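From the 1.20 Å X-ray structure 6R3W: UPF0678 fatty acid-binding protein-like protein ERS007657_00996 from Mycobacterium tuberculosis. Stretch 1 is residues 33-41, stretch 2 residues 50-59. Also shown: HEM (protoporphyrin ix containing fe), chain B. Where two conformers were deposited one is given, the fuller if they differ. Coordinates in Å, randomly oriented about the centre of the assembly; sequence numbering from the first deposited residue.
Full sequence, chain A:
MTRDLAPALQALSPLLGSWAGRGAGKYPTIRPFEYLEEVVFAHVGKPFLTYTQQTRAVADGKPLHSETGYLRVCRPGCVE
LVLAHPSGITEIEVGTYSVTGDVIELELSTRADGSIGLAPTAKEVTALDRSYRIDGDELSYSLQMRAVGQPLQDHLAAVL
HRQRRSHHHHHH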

# COMPACT_ATOMS: atom_id res chain seq x y z
N PHE A 33 3.42 3.64 17.48
CA PHE A 33 4.57 4.29 16.82
C PHE A 33 4.05 5.27 15.77
O PHE A 33 2.86 5.24 15.39
CB PHE A 33 5.51 3.25 16.19
CG PHE A 33 4.83 2.37 15.15
CD1 PHE A 33 4.69 2.80 13.83
CD2 PHE A 33 4.16 1.21 15.53
CE1 PHE A 33 3.97 2.05 12.91
CE2 PHE A 33 3.43 0.47 14.61
CZ PHE A 33 3.33 0.90 13.30
N GLU A 34 4.95 6.12 15.30
CA GLU A 34 4.67 6.96 14.12
C GLU A 34 5.85 6.90 13.15
O GLU A 34 6.94 6.46 13.54
CB GLU A 34 4.29 8.38 14.54
CG GLU A 34 5.29 9.07 15.45
CD GLU A 34 4.81 10.42 15.93
OE1 GLU A 34 3.77 10.90 15.40
OE2 GLU A 34 5.52 11.04 16.72
N TYR A 35 5.64 7.39 11.94
CA TYR A 35 6.62 7.23 10.86
C TYR A 35 6.44 8.33 9.83
O TYR A 35 5.31 8.84 9.64
CB TYR A 35 6.52 5.84 10.23
CG TYR A 35 5.17 5.50 9.64
CD1 TYR A 35 4.90 5.70 8.30
CD2 TYR A 35 4.21 4.86 10.40
CE1 TYR A 35 3.69 5.31 7.74
CE2 TYR A 35 2.98 4.49 9.87
CZ TYR A 35 2.72 4.70 8.53
OH TYR A 35 1.53 4.28 7.99
N LEU A 36 7.53 8.60 9.11
CA LEU A 36 7.54 9.36 7.85
C LEU A 36 7.57 8.37 6.69
O LEU A 36 8.14 7.28 6.86
CB LEU A 36 8.76 10.29 7.81
CG LEU A 36 8.86 11.27 8.97
CD1 LEU A 36 10.10 12.14 8.82
CD2 LEU A 36 7.62 12.12 9.08
N GLU A 37 6.96 8.74 5.58
CA GLU A 37 6.77 7.82 4.45
C GLU A 37 7.05 8.56 3.15
O GLU A 37 6.52 9.67 2.97
CB GLU A 37 5.36 7.25 4.46
CG GLU A 37 5.04 6.35 3.29
CD GLU A 37 3.78 5.54 3.46
OE1 GLU A 37 3.10 5.72 4.49
OE2 GLU A 37 3.46 4.75 2.54
N GLU A 38 7.76 7.89 2.25
CA GLU A 38 7.99 8.32 0.86
C GLU A 38 7.53 7.19 -0.06
O GLU A 38 7.99 6.04 0.13
CB GLU A 38 9.46 8.64 0.62
CG GLU A 38 10.02 9.74 1.51
CD GLU A 38 10.11 11.09 0.84
OE1 GLU A 38 9.85 11.16 -0.39
OE2 GLU A 38 10.38 12.09 1.55
N VAL A 39 6.72 7.53 -1.06
CA VAL A 39 6.19 6.57 -2.05
C VAL A 39 6.47 7.10 -3.46
O VAL A 39 6.38 8.31 -3.68
CB VAL A 39 4.70 6.36 -1.82
CG1 VAL A 39 4.00 5.87 -3.06
CG2 VAL A 39 4.47 5.44 -0.62
N VAL A 40 6.80 6.20 -4.36
CA VAL A 40 6.87 6.54 -5.80
C VAL A 40 6.02 5.55 -6.57
O VAL A 40 6.22 4.34 -6.42
CB VAL A 40 8.32 6.55 -6.32
CG1 VAL A 40 8.34 6.89 -7.80
CG2 VAL A 40 9.21 7.51 -5.55
N PHE A 41 5.16 6.07 -7.43
CA PHE A 41 4.45 5.30 -8.47
C PHE A 41 4.99 5.70 -9.83
O PHE A 41 5.09 6.92 -10.10
CB PHE A 41 2.95 5.56 -8.44
CG PHE A 41 2.21 4.93 -7.30
CD1 PHE A 41 1.85 3.60 -7.33
CD2 PHE A 41 1.77 5.71 -6.23
CE1 PHE A 41 1.11 3.04 -6.30
CE2 PHE A 41 1.04 5.14 -5.20
CZ PHE A 41 0.68 3.82 -5.25
N THR A 50 4.65 0.54 -11.25
CA THR A 50 5.68 0.20 -10.27
C THR A 50 5.41 1.01 -9.01
O THR A 50 4.94 2.16 -9.11
CB THR A 50 7.09 0.43 -10.82
OG1 THR A 50 7.25 1.84 -11.05
CG2 THR A 50 7.32 -0.32 -12.10
N TYR A 51 5.76 0.45 -7.86
CA TYR A 51 5.46 1.06 -6.56
C TYR A 51 6.57 0.74 -5.59
O TYR A 51 6.94 -0.43 -5.43
CB TYR A 51 4.12 0.54 -6.03
CG TYR A 51 3.85 0.81 -4.57
CD1 TYR A 51 3.57 2.08 -4.08
CD2 TYR A 51 4.00 -0.21 -3.64
CE1 TYR A 51 3.36 2.29 -2.73
CE2 TYR A 51 3.77 -0.01 -2.30
CZ TYR A 51 3.44 1.24 -1.84
OH TYR A 51 3.25 1.46 -0.50
N THR A 52 7.06 1.77 -4.90
CA THR A 52 8.00 1.59 -3.79
C THR A 52 7.63 2.50 -2.64
O THR A 52 7.23 3.64 -2.90
CB THR A 52 9.43 1.80 -4.25
OG1 THR A 52 9.48 3.13 -4.78
CG2 THR A 52 9.87 0.76 -5.26
N GLN A 53 7.89 2.03 -1.44
CA GLN A 53 7.65 2.73 -0.18
C GLN A 53 8.91 2.63 0.65
O GLN A 53 9.43 1.51 0.79
CB GLN A 53 6.46 2.11 0.57
CG GLN A 53 6.21 2.75 1.94
CD GLN A 53 5.54 1.80 2.90
OE1 GLN A 53 4.38 1.97 3.27
NE2 GLN A 53 6.29 0.81 3.36
N GLN A 54 9.32 3.72 1.27
CA GLN A 54 10.29 3.70 2.38
C GLN A 54 9.72 4.48 3.54
O GLN A 54 9.23 5.59 3.34
CB GLN A 54 11.66 4.24 1.97
CG GLN A 54 12.72 4.10 3.07
CD GLN A 54 13.04 2.66 3.44
OE1 GLN A 54 13.61 1.91 2.64
NE2 GLN A 54 12.85 2.33 4.71
N THR A 55 9.84 3.94 4.75
CA THR A 55 9.39 4.66 5.95
C THR A 55 10.55 4.78 6.93
O THR A 55 11.48 3.93 6.88
CB THR A 55 8.18 4.00 6.61
OG1 THR A 55 8.58 2.77 7.23
CG2 THR A 55 7.06 3.78 5.62
N ARG A 56 10.46 5.77 7.80
CA ARG A 56 11.52 6.00 8.81
C ARG A 56 10.89 6.60 10.05
O ARG A 56 9.80 7.19 9.98
CB ARG A 56 12.63 6.89 8.26
CG ARG A 56 12.20 8.29 7.85
CD ARG A 56 13.35 9.02 7.17
NE ARG A 56 13.08 10.44 6.98
CZ ARG A 56 12.26 10.93 6.06
NH1 ARG A 56 11.53 10.12 5.31
NH2 ARG A 56 12.10 12.24 5.95
N ALA A 57 11.60 6.49 11.16
CA ALA A 57 11.07 7.01 12.43
C ALA A 57 11.02 8.54 12.38
O ALA A 57 11.91 9.17 11.80
CB ALA A 57 11.92 6.53 13.56
N VAL A 58 9.97 9.12 12.94
CA VAL A 58 9.86 10.60 13.01
C VAL A 58 11.00 11.15 13.88
O VAL A 58 11.60 12.16 13.47
CB VAL A 58 8.49 11.02 13.53
CG1 VAL A 58 8.40 12.53 13.67
CG2 VAL A 58 7.36 10.49 12.66
N ALA A 59 11.33 10.49 14.99
CA ALA A 59 12.23 11.01 16.05
C ALA A 59 13.66 11.12 15.51
O ALA A 59 14.29 12.17 15.74
CB ALA A 59 12.15 10.14 17.28
CHA HEM B . 5.21 -4.57 14.16
CHB HEM B . 6.04 -0.47 11.81
CHC HEM B . 3.94 -2.29 7.80
CHD HEM B . 3.57 -6.59 10.05
C1A HEM B . 5.62 -3.30 13.85
C2A HEM B . 6.36 -2.45 14.73
C3A HEM B . 6.59 -1.30 14.06
C4A HEM B . 5.99 -1.43 12.78
CMA HEM B . 7.38 -0.12 14.55
CAA HEM B . 6.80 -2.79 16.14
CBA HEM B . 8.31 -2.99 16.20
CGA HEM B . 8.71 -4.14 15.35
O1A HEM B . 9.53 -3.96 14.42
O2A HEM B . 8.27 -5.29 15.59
C1B HEM B . 5.48 -0.60 10.52
C2B HEM B . 5.55 0.43 9.52
C3B HEM B . 4.92 -0.06 8.39
C4B HEM B . 4.53 -1.44 8.72
CMB HEM B . 6.19 1.78 9.69
CAB HEM B . 4.63 0.59 7.10
CBB HEM B . 4.42 1.89 7.01
C1C HEM B . 3.70 -3.65 8.06
C2C HEM B . 3.18 -4.57 7.12
C3C HEM B . 3.15 -5.79 7.74
C4C HEM B . 3.55 -5.59 9.11
CMC HEM B . 2.78 -4.22 5.73
CAC HEM B . 2.82 -7.12 7.17
CBC HEM B . 3.28 -7.51 5.98
C1D HEM B . 3.93 -6.37 11.38
C2D HEM B . 3.93 -7.43 12.39
C3D HEM B . 4.39 -6.88 13.52
C4D HEM B . 4.66 -5.45 13.22
CMD HEM B . 3.57 -8.87 12.18
CAD HEM B . 4.95 -7.66 14.67
CBD HEM B . 3.96 -7.80 15.73
CGD HEM B . 4.53 -8.66 16.86
O1D HEM B . 5.75 -8.98 17.05
O2D HEM B . 3.75 -9.05 17.61
NA HEM B . 5.43 -2.65 12.64
NB HEM B . 4.88 -1.68 10.00
NC HEM B . 3.88 -4.27 9.27
ND HEM B . 4.39 -5.19 11.91
FE HEM B . 4.57 -3.46 11.01
O HOH W 1 1.64 3.38 0.85
O HOH W 2 9.82 5.11 -2.20
O HOH W 3 10.01 11.91 3.93
O HOH W 4 7.87 3.17 -8.57
O HOH W 5 6.53 -4.05 10.36

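Two neighbouring antiparallel strands pair here, burying 852 Å² between them, and the rule is alternation: backbone hydrogen bonds at every second residue, side chains sorted to two faces. At Thr-50, the first residue of the stretch in a strand already under way, O meets Phe-41 CA at 3.2 Å in a CA-H...O contact, while water 4 bridges Thr-50 OG1 and Val-40 O. Tyr-51 turns to the buried face. There Phe-41 CE1 lies 3.4 Å from Tyr-51 CD1, the ring planes inclined by 34°, and Val-39 CG1 meets the Tyr-51 ring edge at CE1, 3.7 Å away. The tyrosine hydroxyl gives this apolar cluster a polar end: water 1 donates to both Tyr-51 OH and Glu-37 OE2, 2.8 Å each.

Thr-52, on the exposed face, pairs with Val-40 through N to O bonds of 3.0 Å (Val-40 N to Thr-52 O) and 3.1 Å (Thr-52 N to Val-40 O). Both residues are beta-branched, a shape well suited to extended backbone. Gln-53 returns to the buried face opposite Val-39, its extended side chain reaching the carboxylate of Glu-37. Gln-54 and Glu-38 form the next hydrogen-bonded pair, with both N to O distances 2.9 Å; the Gln-54 side chain starts on the same face as Glu-38, but its end turns along its own strand, where NE2 donates to Thr-55 O.

Thr-55 is buried and compact. Its CG2 lies 3.9 Å from Tyr-35 CD1 and 3.5 Å from HEM CBB, so this face of the sheet also lines the haem site.

Arg-56 closes the ladder, Leu-36 N to Arg-56 O being 2.8 Å and Arg-56 N to Leu-36 O 2.9 Å. Its long side chain lies back across the first strand: Leu-36 CD1 packs over the guanidinium face, 3.5 Å from NH2, and water 3 links NH1 to Glu-38 OE2. Ala-57 points away, leaving Val-58 CG2 to cover Leu-36 CD2 at 3.9 Å.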